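Local coordinates for protein carboxyl esterase NP (Bacillus subtilis, PDB 4CCW) that hydrolyses carboxylic esters to an alcohol and a carboxylate, as a carboxylesterase of the alpha/beta hydrolase superfamily, at residues R16-Y21 against K92-P97; V58-A63 against V86-D91; L237-E242 against E264-K269. All blocks are in the same frame, centred on the assembly; numbering follows the deposited sequence.

All three contacts reach one sheet, the mixed, mainly parallel sheet of the alpha/beta hydrolase fold. Along the chain, contact 2 is nested within the loop that contact 1 closes, and contact 3 opens after both. Contacts 1 and 2 are neighbours, their centres about 12 Å apart, and they touch: the Tyr21 hydroxyl hydrogen-bonds to Asp87 OD2 and Ser95 OG to Asp87 O. Contact 3 lies across the chain's centre from contact 1, about 30 Å from it centre to centre and 21 Å from contact 2. Contacts 2 and 3 approach the active site, Gly62 and Gly241 lying about 6 and 7 Å from the side chain of His273, the probable proton acceptor; contact 1 adds helix 12-24 outside it.

Contact 1: R16-Y21 against K92-P97; sequences RYYQTY and KNKSIP
Helix 16-21 faces the loop 92-97 with its backbone held well back, the nearest CA atoms (Tyr18 and Lys94) 7.3 Å apart, and tyrosine side chains fill the interval. The contact packs helix 12-24 onto the loop leading into the short, weakly bonded strand 96-97, which pairs with strand 42-49 of the alpha/beta hydrolase sheet. Lys94 carries most of it. Its extended chain runs across the Tyr21 ring, with CG 3.7 Å from the ring centroid and 10° off the normal, a CH-pi contact. The same CG lies over a face of Tyr18, nearer the rim, 4.3 Å from that centroid, so one methylene serves two rings; beyond them NZ bonds to Asn22. Tyr21 CG stands anti to the backbone N (chi1 -174°), which sends the ring toward the loop and its hydroxyl to Asp87 OD2. An alanine in place of Tyr21 would probably open a gap beside the lysine chain and leave Asp87 without that hydroxyl partner. Tyr17 brings OH to 3.4 Å from Asn93 CA and bonds to Gln199. A water accepts from Tyr18 OH at 3.2 Å and donates to Asn93 O at 2.7 Å and to Ser95 O.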
loop_
_atom_site.group_PDB
_atom_site.type_symbol
_atom_site.label_atom_id
_atom_site.label_comp_id
_atom_site.label_asym_id
_atom_site.label_seq_id
_atom_site.Cartn_x
_atom_site.Cartn_y
_atom_site.Cartn_z
ATOM N N ARG A 16 0.449 -1.614 -22.613
ATOM C CA ARG A 16 -0.803 -2.249 -22.256
ATOM C C ARG A 16 -1.118 -2.027 -20.777
ATOM O O ARG A 16 -2.261 -1.720 -20.430
ATOM C CB ARG A 16 -0.768 -3.741 -22.576
ATOM C CG ARG A 16 -1.949 -4.513 -22.021
ATOM C CD ARG A 16 -1.930 -5.957 -22.487
ATOM N NE ARG A 16 -0.765 -6.669 -21.969
ATOM C CZ ARG A 16 -0.300 -7.808 -22.468
ATOM N NH1 ARG A 16 -0.901 -8.375 -23.507
ATOM N NH2 ARG A 16 0.771 -8.378 -21.935
ATOM N N TYR A 17 -0.101 -2.165 -19.925
ATOM C CA TYR A 17 -0.293 -1.938 -18.490
ATOM C C TYR A 17 -0.741 -0.505 -18.228
ATOM O O TYR A 17 -1.735 -0.284 -17.526
ATOM C CB TYR A 17 0.951 -2.263 -17.663
ATOM C CG TYR A 17 0.714 -1.912 -16.209
ATOM C CD1 TYR A 17 -0.165 -2.668 -15.425
ATOM C CD2 TYR A 17 1.292 -0.774 -15.645
ATOM C CE1 TYR A 17 -0.419 -2.328 -14.100
ATOM C CE2 TYR A 17 1.048 -0.433 -14.316
ATOM C CZ TYR A 17 0.188 -1.204 -13.559
ATOM O OH TYR A 17 -0.053 -0.858 -12.254
ATOM N N TYR A 18 -0.027 0.460 -18.806
ATOM C CA TYR A 18 -0.410 1.867 -18.695
ATOM C C TYR A 18 -1.848 2.145 -19.122
ATOM O O TYR A 18 -2.554 2.918 -18.472
ATOM C CB TYR A 18 0.562 2.764 -19.467
ATOM C CG TYR A 18 1.760 3.207 -18.664
ATOM C CD1 TYR A 18 2.613 2.274 -18.071
ATOM C CD2 TYR A 18 2.051 4.562 -18.504
ATOM C CE1 TYR A 18 3.720 2.680 -17.337
ATOM C CE2 TYR A 18 3.151 4.972 -17.775
ATOM C CZ TYR A 18 3.979 4.027 -17.194
ATOM O OH TYR A 18 5.070 4.430 -16.469
ATOM N N GLN A 19 -2.278 1.543 -20.232
ATOM C CA GLN A 19 -3.659 1.687 -20.685
ATOM C C GLN A 19 -4.663 1.144 -19.652
ATOM O O GLN A 19 -5.666 1.800 -19.355
ATOM C CB GLN A 19 -3.857 1.005 -22.048
ATOM C CG GLN A 19 -5.256 1.161 -22.632
ATOM C CD GLN A 19 -5.679 2.615 -22.795
ATOM O OE1 GLN A 19 -4.851 3.500 -23.017
ATOM N NE2 GLN A 19 -6.982 2.865 -22.694
ATOM N N THR A 20 -4.392 -0.043 -19.114
ATOM C CA THR A 20 -5.268 -0.643 -18.096
ATOM C C THR A 20 -5.318 0.183 -16.807
ATOM O O THR A 20 -6.353 0.251 -16.148
ATOM C CB THR A 20 -4.901 -2.119 -17.756
ATOM O OG1 THR A 20 -3.582 -2.192 -17.192
ATOM C CG2 THR A 20 -5.018 -3.029 -18.992
ATOM N N TYR A 21 -4.190 0.794 -16.454
ATOM C CA TYR A 21 -4.097 1.668 -15.279
ATOM C C TYR A 21 -5.037 2.859 -15.477
ATOM O O TYR A 21 -5.804 3.219 -14.572
ATOM C CB TYR A 21 -2.646 2.136 -15.120
ATOM C CG TYR A 21 -2.337 2.930 -13.870
ATOM C CD1 TYR A 21 -2.884 4.205 -13.668
ATOM C CD2 TYR A 21 -1.462 2.428 -12.918
ATOM C CE1 TYR A 21 -2.577 4.935 -12.524
ATOM C CE2 TYR A 21 -1.145 3.146 -11.783
ATOM C CZ TYR A 21 -1.708 4.393 -11.589
ATOM O OH TYR A 21 -1.390 5.086 -10.456
ATOM N N LYS A 92 5.045 -2.548 -9.266
ATOM C CA LYS A 92 4.346 -2.572 -10.551
ATOM C C LYS A 92 3.232 -1.524 -10.609
ATOM O O LYS A 92 2.118 -1.742 -10.122
ATOM C CB LYS A 92 3.819 -3.993 -10.842
ATOM C CG LYS A 92 3.421 -4.256 -12.295
ATOM C CD LYS A 92 4.614 -4.294 -13.255
ATOM C CE LYS A 92 5.651 -5.341 -12.875
ATOM N NZ LYS A 92 5.145 -6.736 -12.986
ATOM N N ASN A 93 3.566 -0.377 -11.205
ATOM C CA ASN A 93 2.709 0.813 -11.242
ATOM C C ASN A 93 3.340 1.878 -12.147
ATOM O O ASN A 93 4.218 1.565 -12.946
ATOM C CB ASN A 93 2.460 1.366 -9.820
ATOM C CG ASN A 93 3.750 1.661 -9.065
ATOM O OD1 ASN A 93 4.692 2.238 -9.615
ATOM N ND2 ASN A 93 3.797 1.265 -7.789
ATOM N N LYS A 94 2.921 3.130 -11.985
ATOM C CA LYS A 94 3.363 4.208 -12.882
ATOM C C LYS A 94 4.611 4.964 -12.401
ATOM O O LYS A 94 5.148 5.799 -13.137
ATOM C CB LYS A 94 2.215 5.192 -13.131
ATOM C CG LYS A 94 1.183 4.761 -14.164
ATOM C CD LYS A 94 0.351 5.965 -14.585
ATOM C CE LYS A 94 -0.605 5.651 -15.723
ATOM N NZ LYS A 94 -1.220 6.889 -16.289
ATOM N N SER A 95 5.070 4.692 -11.178
ATOM C CA SER A 95 6.337 5.271 -10.718
ATOM C C SER A 95 7.537 4.666 -11.442
ATOM O O SER A 95 7.524 3.490 -11.819
ATOM C CB SER A 95 6.485 5.149 -9.206
ATOM O OG SER A 95 5.556 6.017 -8.596
ATOM N N ILE A 96 8.557 5.483 -11.686
ATOM C CA ILE A 96 9.720 5.032 -12.478
ATOM C C ILE A 96 11.016 5.079 -11.655
ATOM O O ILE A 96 11.562 6.156 -11.410
ATOM C CB ILE A 96 9.876 5.816 -13.815
ATOM C CG1 ILE A 96 8.546 5.883 -14.581
ATOM C CG2 ILE A 96 10.948 5.183 -14.695
ATOM C CD1 ILE A 96 8.614 6.677 -15.872
ATOM N N PRO A 97 11.510 3.905 -11.224
ATOM C CA PRO A 97 12.671 3.872 -10.336
ATOM C C PRO A 97 13.972 4.199 -11.051
ATOM O O PRO A 97 14.192 3.753 -12.175
ATOM C CB PRO A 97 12.688 2.431 -9.826
ATOM C CG PRO A 97 12.008 1.644 -10.888
ATOM C CD PRO A 97 10.996 2.555 -11.521
HETATM O O HOH W 1 6.398 2.538 -14.294
#

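Contact 2: V58-A63 against V86-D91; sequences VLLHGA and VDIIGD. With VKC ((2-hydroxyethoxy)acetic acid), chain B.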
loop_
_atom_site.group_PDB
_atom_site.type_symbol
_atom_site.label_atom_id
_atom_site.label_comp_id
_atom_site.label_asym_id
_atom_site.label_seq_id
_atom_site.Cartn_x
_atom_site.Cartn_y
_atom_site.Cartn_z
ATOM N N VAL A 58 -1.923 10.667 3.046
ATOM C CA VAL A 58 -1.135 9.936 2.061
ATOM C C VAL A 58 -1.534 8.448 2.081
ATOM O O VAL A 58 -1.615 7.829 3.145
ATOM C CB VAL A 58 0.388 10.113 2.280
ATOM C CG1 VAL A 58 1.183 9.206 1.344
ATOM C CG2 VAL A 58 0.811 11.561 2.059
ATOM N N LEU A 59 -1.792 7.905 0.894
ATOM C CA LEU A 59 -2.160 6.507 0.716
ATOM C C LEU A 59 -1.040 5.742 0.013
ATOM O O LEU A 59 -0.479 6.202 -0.988
ATOM C CB LEU A 59 -3.449 6.387 -0.107
ATOM C CG LEU A 59 -4.651 7.262 0.279
ATOM C CD1 LEU A 59 -5.797 7.078 -0.700
ATOM C CD2 LEU A 59 -5.103 6.982 1.701
ATOM N N LEU A 60 -0.732 4.567 0.548
ATOM C CA LEU A 60 0.292 3.706 -0.009
ATOM C C LEU A 60 -0.334 2.317 -0.201
ATOM O O LEU A 60 -0.644 1.623 0.762
ATOM C CB LEU A 60 1.527 3.658 0.900
ATOM C CG LEU A 60 2.391 4.928 0.999
ATOM C CD1 LEU A 60 3.403 4.782 2.132
ATOM C CD2 LEU A 60 3.091 5.259 -0.317
ATOM N N HIS A 61 -0.526 1.963 -1.471
ATOM C CA HIS A 61 -1.238 0.754 -1.919
ATOM C C HIS A 61 -0.552 -0.559 -1.582
ATOM O O HIS A 61 0.626 -0.585 -1.197
ATOM C CB HIS A 61 -1.351 0.845 -3.429
ATOM C CG HIS A 61 -0.007 0.938 -4.110
ATOM N ND1 HIS A 61 0.733 -0.143 -4.381
ATOM C CD2 HIS A 61 0.739 2.044 -4.531
ATOM C CE1 HIS A 61 1.893 0.237 -4.962
ATOM N NE2 HIS A 61 1.893 1.573 -5.055
ATOM N N GLY A 62 -1.270 -1.668 -1.778
ATOM C CA GLY A 62 -0.693 -3.015 -1.607
ATOM C C GLY A 62 0.181 -3.429 -2.778
ATOM O O GLY A 62 0.075 -2.854 -3.860
ATOM N N ALA A 63 1.040 -4.424 -2.570
ATOM C CA ALA A 63 1.963 -4.875 -3.625
ATOM C C ALA A 63 1.229 -5.227 -4.914
ATOM O O ALA A 63 0.205 -5.897 -4.879
ATOM C CB ALA A 63 2.799 -6.074 -3.165
ATOM N N VAL A 86 -0.079 7.606 -3.624
ATOM C CA VAL A 86 1.292 7.568 -4.146
ATOM C C VAL A 86 1.664 6.169 -4.648
ATOM O O VAL A 86 1.542 5.189 -3.898
ATOM C CB VAL A 86 2.283 7.971 -3.041
ATOM C CG1 VAL A 86 3.716 7.849 -3.540
ATOM C CG2 VAL A 86 1.980 9.389 -2.546
ATOM N N ASP A 87 2.134 6.073 -5.894
ATOM C CA ASP A 87 2.604 4.787 -6.429
ATOM C C ASP A 87 3.992 4.491 -5.875
ATOM O O ASP A 87 4.922 5.269 -6.082
ATOM C CB ASP A 87 2.636 4.771 -7.962
ATOM C CG ASP A 87 1.295 4.431 -8.597
ATOM O OD1 ASP A 87 0.346 4.041 -7.893
ATOM O OD2 ASP A 87 1.183 4.564 -9.838
ATOM N N ILE A 88 4.115 3.380 -5.146
ATOM C CA ILE A 88 5.375 2.997 -4.498
ATOM C C ILE A 88 6.472 2.742 -5.522
ATOM O O ILE A 88 6.317 1.934 -6.451
ATOM C CB ILE A 88 5.201 1.778 -3.553
ATOM C CG1 ILE A 88 4.226 2.116 -2.422
ATOM C CG2 ILE A 88 6.539 1.322 -2.987
ATOM C CD1 ILE A 88 3.696 0.882 -1.713
ATOM N N ILE A 89 7.587 3.437 -5.335
ATOM C CA ILE A 89 8.715 3.343 -6.238
ATOM C C ILE A 89 9.279 1.926 -6.289
ATOM O O ILE A 89 9.506 1.304 -5.249
ATOM C CB ILE A 89 9.808 4.380 -5.875
ATOM C CG1 ILE A 89 10.773 4.586 -7.042
ATOM C CG2 ILE A 89 10.533 3.994 -4.589
ATOM C CD1 ILE A 89 10.328 5.653 -8.016
ATOM N N GLY A 90 9.485 1.423 -7.506
ATOM C CA GLY A 90 9.990 0.068 -7.739
ATOM C C GLY A 90 8.932 -1.023 -7.890
ATOM O O GLY A 90 9.236 -2.118 -8.371
ATOM N N ASP A 91 7.697 -0.732 -7.487
ATOM C CA ASP A 91 6.594 -1.703 -7.570
ATOM C C ASP A 91 5.876 -1.566 -8.925
ATOM O O ASP A 91 6.105 -0.605 -9.662
ATOM C CB ASP A 91 5.614 -1.510 -6.391
ATOM C CG ASP A 91 4.654 -2.678 -6.215
ATOM O OD1 ASP A 91 4.977 -3.816 -6.617
ATOM O OD2 ASP A 91 3.558 -2.469 -5.658
HETATM C C VKC B . -0.215 -8.576 -2.972
HETATM O O VKC B . 0.107 -8.867 -1.801
HETATM C CA VKC B . 0.630 -9.101 -4.110
HETATM C CD VKC B . 4.081 -10.016 -4.479
HETATM C CG VKC B . 2.612 -10.409 -4.321
HETATM O OAD VKC B . 1.941 -9.371 -3.624
HETATM O OE1 VKC B . 4.598 -10.495 -5.731
HETATM O OXT VKC B . -1.208 -7.862 -3.232
HETATM O O HOH W 2 -1.440 4.418 -3.137
#
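In the alpha/beta hydrolase fold, the end of strand 56-60 runs into the His-Gly loop beside the active site, which here meets segment 86-91, ending in a type II turn from Ile88 to Asp91. The strand end is joined by Val86 N to Leu59 O at 3.0 Å, while Leu60 CD2 packs on Val86 CB and Ile88 CG1. His61 makes the largest share of the remaining contact. Its ring is gripped at both nitrogens: ND1 donates to Gly62 O at 2.8 Å, nearly straight and in the ring plane though above the carbonyl plane, and NE2 accepts from Ile88 N at 2.9 Å, that donor tilted 20° from the ring. These bonds define which nitrogen carries the proton and fix the ring's rotation. CG sits between the backbone N and the carbonyl carbon (chi1 59°), turning the ring toward 86-91. Ile88 CD1 lies over one face, 3.9 Å from the centroid. The Asp91 carboxylate is nearly coplanar with the ring, OD2 lying 3.3 Å from His61 CE1; the same oxygen accepts from Leu64 N. Ala63 N bonds to Ser129 OG in the probable nucleophile elbow. The bound (2-hydroxyethoxy)acetic acid places OAD 3.4 Å from Ala63 CB.

Contact 3: L237-E242 against E264-K269; sequences LLLLGE and EAEVIK
Leu238 and Ala265 lie opposite each other on two parallel strands, 237-241 and 264-268, their CA atoms 4.4 Å apart and their CB atoms in apolar contact. The strand axes approach to 4.5 Å at an angle of 22°. Five backbone bonds tie the segments: Leu238 N to Glu264 O, Glu266 N to Leu238 O, Leu240 N to Glu266 O, Ile268 N to Leu240 O and Glu242 N to Ile268 O. In the second and third the donor lies nearly in line with the C=O bond, though the straightest N-H...O angle is that of the fourth, 172°. The CA atoms of Leu237, Ala265 and Val267 add CA-H...O contacts to three of these oxygens.

The tight part is formed by the leucines of 237-241, all buried. On the face with Leu237, Leu239 CD1 meets Ile268 CD1 at 3.9 Å, the side chains crossing obliquely. Its other methyl, CD2, lies alongside Glu266 CG at 3.5 Å. The pairing of the two strands joins the ends of the beta-alpha-beta unit of strand 236-241, helix 249-259 and strand 263-268 in the alpha/beta hydrolase fold. Helix 249-259 covers the face with Leu238, Leu240, Ala265 and Val267, and helix 280-291 lies on the other.

Strand 264-268 is the more open partner. Glu264 is exposed, yet its OE1 forms a salt bridge with Arg286. Glu266 forms a second salt bridge to Arg286 through OE1 and a hydrogen bond to the Tyr282 hydroxyl through OE2, while its methylene packs on Leu239. At the C-terminal end the backbone stays bonded, but the charged side chains are more loosely related: Glu242 and exposed Lys269 cross at about a right angle, OE1 of Glu242 standing 6.1 Å from Lys269 NZ. Instead Glu242 OE2 accepts from Asn270 N and lies 3.3 Å from Lys269 CA.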
loop_
_atom_site.group_PDB
_atom_site.type_symbol
_atom_site.label_atom_id
_atom_site.label_comp_id
_atom_site.label_asym_id
_atom_site.label_seq_id
_atom_site.Cartn_x
_atom_site.Cartn_y
_atom_site.Cartn_z
ATOM N N LEU A 237 -3.305 2.818 14.012
ATOM C CA LEU A 237 -4.492 1.984 13.956
ATOM C C LEU A 237 -4.076 0.806 13.112
ATOM O O LEU A 237 -3.695 0.976 11.963
ATOM C CB LEU A 237 -5.682 2.712 13.309
ATOM C CG LEU A 237 -6.905 1.852 12.943
ATOM C CD1 LEU A 237 -7.724 1.517 14.188
ATOM C CD2 LEU A 237 -7.791 2.587 11.942
ATOM N N LEU A 238 -4.157 -0.388 13.680
ATOM C CA LEU A 238 -3.839 -1.603 12.944
ATOM C C LEU A 238 -5.112 -2.371 12.654
ATOM O O LEU A 238 -5.784 -2.808 13.576
ATOM C CB LEU A 238 -2.841 -2.477 13.723
ATOM C CG LEU A 238 -2.545 -3.869 13.141
ATOM C CD1 LEU A 238 -1.841 -3.738 11.781
ATOM C CD2 LEU A 238 -1.653 -4.676 14.098
ATOM N N LEU A 239 -5.456 -2.491 11.371
ATOM C CA LEU A 239 -6.578 -3.308 10.926
ATOM C C LEU A 239 -6.096 -4.545 10.207
ATOM O O LEU A 239 -5.267 -4.461 9.288
ATOM C CB LEU A 239 -7.498 -2.527 9.980
ATOM C CG LEU A 239 -8.117 -1.234 10.490
ATOM C CD1 LEU A 239 -9.092 -0.673 9.458
ATOM C CD2 LEU A 239 -8.821 -1.425 11.839
ATOM N N LEU A 240 -6.629 -5.688 10.630
ATOM C CA LEU A 240 -6.305 -6.986 10.054
ATOM C C LEU A 240 -7.622 -7.676 9.731
ATOM O O LEU A 240 -8.648 -7.353 10.327
ATOM C CB LEU A 240 -5.502 -7.821 11.058
ATOM C CG LEU A 240 -4.138 -7.262 11.473
ATOM C CD1 LEU A 240 -3.800 -7.626 12.918
ATOM C CD2 LEU A 240 -3.077 -7.759 10.480
ATOM N N GLY A 241 -7.601 -8.607 8.783
ATOM C CA GLY A 241 -8.821 -9.327 8.378
ATOM C C GLY A 241 -8.869 -10.745 8.923
ATOM O O GLY A 241 -7.863 -11.445 8.913
ATOM N N GLU A 242 -10.040 -11.182 9.401
ATOM C CA GLU A 242 -10.170 -12.536 9.962
ATOM C C GLU A 242 -9.737 -13.627 8.982
ATOM O O GLU A 242 -9.207 -14.655 9.396
ATOM C CB GLU A 242 -11.597 -12.812 10.499
ATOM C CG GLU A 242 -12.683 -12.919 9.438
ATOM C CD GLU A 242 -14.026 -13.444 9.964
ATOM O OE1 GLU A 242 -14.073 -14.429 10.728
ATOM O OE2 GLU A 242 -15.060 -12.875 9.596
ATOM N N GLU A 264 -4.256 1.053 18.353
ATOM C CA GLU A 264 -5.619 0.553 18.367
ATOM C C GLU A 264 -5.604 -0.526 17.292
ATOM O O GLU A 264 -5.392 -0.239 16.120
ATOM C CB GLU A 264 -6.635 1.681 18.066
ATOM C CG GLU A 264 -6.591 2.844 19.068
ATOM C CD GLU A 264 -7.714 3.864 18.883
ATOM O OE1 GLU A 264 -8.613 3.659 18.046
ATOM O OE2 GLU A 264 -7.712 4.885 19.598
ATOM N N ALA A 265 -5.759 -1.781 17.699
ATOM C CA ALA A 265 -5.644 -2.886 16.755
ATOM C C ALA A 265 -6.882 -3.758 16.810
ATOM O O ALA A 265 -7.430 -3.982 17.886
ATOM C CB ALA A 265 -4.387 -3.710 17.046
ATOM N N GLU A 266 -7.326 -4.241 15.647
ATOM C CA GLU A 266 -8.492 -5.127 15.589
ATOM C C GLU A 266 -8.463 -6.041 14.383
ATOM O O GLU A 266 -7.884 -5.706 13.341
ATOM C CB GLU A 266 -9.818 -4.342 15.641
ATOM C CG GLU A 266 -10.078 -3.474 14.424
ATOM C CD GLU A 266 -11.389 -2.718 14.518
ATOM O OE1 GLU A 266 -11.495 -1.805 15.372
ATOM O OE2 GLU A 266 -12.322 -3.056 13.755
ATOM N N VAL A 267 -9.082 -7.209 14.560
ATOM C CA VAL A 267 -9.288 -8.167 13.483
ATOM C C VAL A 267 -10.735 -8.023 13.050
ATOM O O VAL A 267 -11.653 -8.232 13.844
ATOM C CB VAL A 267 -9.015 -9.614 13.926
ATOM C CG1 VAL A 267 -9.389 -10.591 12.809
ATOM C CG2 VAL A 267 -7.552 -9.790 14.297
ATOM N N ILE A 268 -10.918 -7.656 11.790
ATOM C CA ILE A 268 -12.219 -7.323 11.221
ATOM C C ILE A 268 -12.942 -8.552 10.682
ATOM O O ILE A 268 -12.326 -9.436 10.101
ATOM C CB ILE A 268 -12.054 -6.274 10.107
ATOM C CG1 ILE A 268 -11.683 -4.933 10.731
ATOM C CG2 ILE A 268 -13.319 -6.150 9.258
ATOM C CD1 ILE A 268 -11.114 -3.945 9.744
ATOM N N LYS A 269 -14.258 -8.584 10.867
ATOM C CA LYS A 269 -15.069 -9.711 10.402
ATOM C C LYS A 269 -15.272 -9.676 8.891
ATOM O O LYS A 269 -15.288 -8.602 8.280
ATOM C CB LYS A 269 -16.426 -9.742 11.126
ATOM C CG LYS A 269 -16.338 -10.024 12.623
ATOM C CD LYS A 269 -15.347 -11.134 12.950
ATOM C CE LYS A 269 -15.562 -11.698 14.351
ATOM N NZ LYS A 269 -15.192 -10.759 15.457
#